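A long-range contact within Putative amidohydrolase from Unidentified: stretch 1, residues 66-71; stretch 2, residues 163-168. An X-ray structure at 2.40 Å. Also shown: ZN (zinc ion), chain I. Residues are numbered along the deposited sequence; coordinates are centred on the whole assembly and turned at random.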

ATOM      1  N   VAL A  66      15.970 -33.408   9.555  1.00 50.80           N
ATOM      2  CA  VAL A  66      16.987 -32.912   8.646  1.00 47.84           C
ATOM      3  C   VAL A  66      16.539 -31.581   8.070  1.00 46.15           C
ATOM      4  O   VAL A  66      15.364 -31.219   8.138  1.00 45.25           O
ATOM      5  CB  VAL A  66      17.279 -33.920   7.479  1.00 47.67           C
ATOM      6  CG1 VAL A  66      17.719 -35.261   8.026  1.00 40.09           C
ATOM      7  CG2 VAL A  66      16.056 -34.101   6.603  1.00 42.18           C
ATOM      8  N   HIS A  67      17.495 -30.848   7.518  1.00 46.98           N
ATOM      9  CA  HIS A  67      17.202 -29.699   6.679  1.00 44.69           C
ATOM     10  C   HIS A  67      17.901 -29.885   5.342  1.00 45.63           C
ATOM     11  O   HIS A  67      19.110 -29.732   5.223  1.00 44.98           O
ATOM     12  CB  HIS A  67      17.644 -28.409   7.359  1.00 40.03           C
ATOM     13  CG  HIS A  67      16.963 -28.171   8.670  1.00 44.77           C
ATOM     14  ND1 HIS A  67      15.666 -27.716   8.761  1.00 43.90           N
ATOM     15  CD2 HIS A  67      17.394 -28.336   9.943  1.00 53.17           C
ATOM     16  CE1 HIS A  67      15.329 -27.604  10.032  1.00 45.37           C
ATOM     17  NE2 HIS A  67      16.358 -27.981  10.771  1.00 54.39           N
ATOM     18  N   VAL A  68      17.136 -30.238   4.327  1.00 50.32           N
ATOM     19  CA  VAL A  68      17.742 -30.522   3.044  1.00 52.95           C
ATOM     20  C   VAL A  68      18.335 -29.270   2.404  1.00 50.53           C
ATOM     21  O   VAL A  68      19.339 -29.350   1.697  1.00 48.10           O
ATOM     22  CB  VAL A  68      16.763 -31.253   2.101  1.00 57.47           C
ATOM     23  CG1 VAL A  68      17.169 -31.055   0.652  1.00 61.43           C
ATOM     24  CG2 VAL A  68      16.710 -32.739   2.463  1.00 51.10           C
ATOM     25  N   VAL A  69      17.742 -28.107   2.663  1.00 50.75           N
ATOM     26  CA  VAL A  69      18.243 -26.895   2.019  1.00 50.46           C
ATOM     27  C   VAL A  69      19.188 -26.106   2.894  1.00 49.74           C
ATOM     28  O   VAL A  69      19.556 -24.990   2.547  1.00 50.65           O
ATOM     29  CB  VAL A  69      17.119 -25.962   1.486  1.00 49.43           C
ATOM     30  CG1 VAL A  69      16.053 -26.783   0.775  1.00 50.04           C
ATOM     31  CG2 VAL A  69      16.530 -25.108   2.604  1.00 38.67           C
ATOM     32  N   ALA A  70      19.580 -26.684   4.027  1.00 54.19           N
ATOM     33  CA  ALA A  70      20.615 -26.078   4.862  1.00 52.37           C
ATOM     34  C   ALA A  70      21.959 -26.383   4.237  1.00 53.97           C
ATOM     35  O   ALA A  70      22.728 -27.190   4.759  1.00 55.19           O
ATOM     36  CB  ALA A  70      20.552 -26.614   6.263  1.00 51.96           C
ATOM     37  N   ILE A  71      22.228 -25.730   3.109  1.00 54.66           N
ATOM     38  CA  ILE A  71      23.395 -26.028   2.284  1.00 53.23           C
ATOM     39  C   ILE A  71      24.669 -25.383   2.817  1.00 54.04           C
ATOM     40  O   ILE A  71      25.764 -25.661   2.318  1.00 53.74           O
ATOM     41  CB  ILE A  71      23.188 -25.594   0.811  1.00 52.70           C
ATOM     42  CG1 ILE A  71      22.965 -24.081   0.713  1.00 51.29           C
ATOM     43  CG2 ILE A  71      22.025 -26.340   0.174  1.00 43.03           C
ATOM     44  CD1 ILE A  71      23.031 -23.556  -0.724  1.00 53.33           C
ATOM     45  N   ARG A 163      11.247 -18.068  -0.475  1.00 63.14           N
ATOM     46  CA  ARG A 163      12.610 -18.291  -0.925  1.00 55.30           C
ATOM     47  C   ARG A 163      12.918 -19.745  -0.653  1.00 54.54           C
ATOM     48  O   ARG A 163      12.556 -20.272   0.395  1.00 57.92           O
ATOM     49  CB  ARG A 163      13.600 -17.431  -0.139  1.00 55.61           C
ATOM     50  CG  ARG A 163      13.301 -15.937  -0.104  1.00 49.83           C
ATOM     51  CD  ARG A 163      13.802 -15.211  -1.322  1.00 44.94           C
ATOM     52  NE  ARG A 163      15.139 -15.630  -1.704  1.00 44.61           N
ATOM     53  CZ  ARG A 163      15.612 -15.557  -2.942  1.00 40.13           C
ATOM     54  NH1 ARG A 163      14.852 -15.075  -3.911  1.00 41.26           N
ATOM     55  NH2 ARG A 163      16.841 -15.969  -3.207  1.00 53.10           N
ATOM     56  N   VAL A 164      13.595 -20.395  -1.587  1.00 53.33           N
ATOM     57  CA  VAL A 164      13.897 -21.809  -1.456  1.00 48.82           C
ATOM     58  C   VAL A 164      14.882 -22.076  -0.322  1.00 51.13           C
ATOM     59  O   VAL A 164      14.882 -23.152   0.275  1.00 48.69           O
ATOM     60  CB  VAL A 164      14.458 -22.360  -2.769  1.00 52.15           C
ATOM     61  CG1 VAL A 164      15.054 -23.739  -2.567  1.00 44.89           C
ATOM     62  CG2 VAL A 164      13.363 -22.368  -3.839  1.00 47.11           C
ATOM     63  N   GLY A 165      15.714 -21.086  -0.019  1.00 49.52           N
ATOM     64  CA  GLY A 165      16.708 -21.224   1.029  1.00 45.64           C
ATOM     65  C   GLY A 165      16.216 -20.796   2.391  1.00 47.26           C
ATOM     66  O   GLY A 165      16.999 -20.737   3.342  1.00 47.33           O
ATOM     67  N   ALA A 166      14.923 -20.490   2.494  1.00 45.17           N
ATOM     68  CA  ALA A 166      14.316 -20.117   3.779  1.00 44.27           C
ATOM     69  C   ALA A 166      13.850 -21.335   4.563  1.00 42.73           C
ATOM     70  O   ALA A 166      12.968 -22.072   4.116  1.00 42.13           O
ATOM     71  CB  ALA A 166      13.156 -19.143   3.572  1.00 43.44           C
ATOM     72  N   LEU A 167      14.455 -21.547   5.727  1.00 43.42           N
ATOM     73  CA  LEU A 167      14.055 -22.634   6.625  1.00 48.50           C
ATOM     74  C   LEU A 167      12.782 -22.295   7.434  1.00 47.01           C
ATOM     75  O   LEU A 167      12.037 -23.190   7.856  1.00 42.27           O
ATOM     76  CB  LEU A 167      15.181 -22.970   7.611  1.00 46.23           C
ATOM     77  CG  LEU A 167      16.581 -23.444   7.196  1.00 51.18           C
ATOM     78  CD1 LEU A 167      17.214 -24.159   8.402  1.00 49.90           C
ATOM     79  CD2 LEU A 167      16.610 -24.348   5.971  1.00 44.00           C
ATOM     80  N   GLY A 168      12.548 -21.006   7.662  1.00 44.74           N
ATOM     81  CA  GLY A 168      11.364 -20.579   8.385  1.00 46.43           C
ATOM     82  C   GLY A 168      10.686 -19.331   7.857  1.00 44.26           C
ATOM     83  O   GLY A 168      11.035 -18.818   6.805  1.00 48.07           O
TER
HETATM   84 ZN    ZN I 425      16.549 -28.253  12.822  1.00 59.68          ZN

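The two stretches lie at least 95 residues apart in sequence wherever they touch, and the contact involves a turn in each stretch and the leucine that follows the second. Residues His67 to Ala70 form a type I beta turn, as do Arg163 to Ala166. No hydrogen bond crosses between them, so the contact rests on van der Waals packing and one CH-pi contact and buries a modest 232 Å², both sides summed. The backbones come nearest at Val69 and Gly165, whose CA atoms are 6.0 Å apart.

Arg163 opens stretch 2 without touching stretch 1; its guanidinium is hydrogen-bonded elsewhere in the structure. Its role here is in the backbone, where Ala166 N donates to Arg163 O at 3.2 Å and closes the turn. Val164 follows, with its CA-to-CB bond sideways to the other stretch, and it makes contact through its carbonyl: Val164 O lies 3.5 Å from Val69 CG2. A methyl carbon cannot act as a conventional hydrogen-bond donor, so this is a van der Waals approach.

At Gly165 the same methyl passes over the main chain, with Val69 CG2 4.2 Å from Gly165 CA. The CA-to-CB bond of Val69 points toward stretch 2, and its m rotamer (chi1 -44°) places CG2 against this part of the turn. Ala166, by contrast, directs its CA-to-CB bond away and makes no contact with stretch 1.

Leu167 supplies the largest share of the buried surface, 79 Å², followed by Val69 with 71 Å². The CA-to-CB bond of Leu167 points toward stretch 1, and both terminal methyls face stretch 1. Leu167 CD2 packs against Val69 CG2 at 3.5 Å, a close apolar pairing, and also approaches the backbone of the first turn, lying 4.2 Å from Ala70 N. That nitrogen makes a weak hydrogen bond to His67 O (3.3 Å between Ala70 N and His67 O) across the turn.

Leu167 CD1 covers one face of the His67 imidazole. Leu167 CD1 sits 4.1 Å from the centroid of the His67 ring, 19° off the ring normal, a CH-pi arrangement in which the methyl meets the pi cloud; the closest atom pair is His67 ND1 and Leu167 CD1, at 3.9 Å. This packing leaves the ring's in-plane bonding intact: His67 NE2 binds the zinc ion at 2.1 Å, alongside three atoms from elsewhere in the structure, while His67 ND1 is hydrogen-bonded elsewhere. The leucine thus lies against the face of a zinc ligand. Beyond it, Gly168 leaves the interface and has no contact with stretch 1.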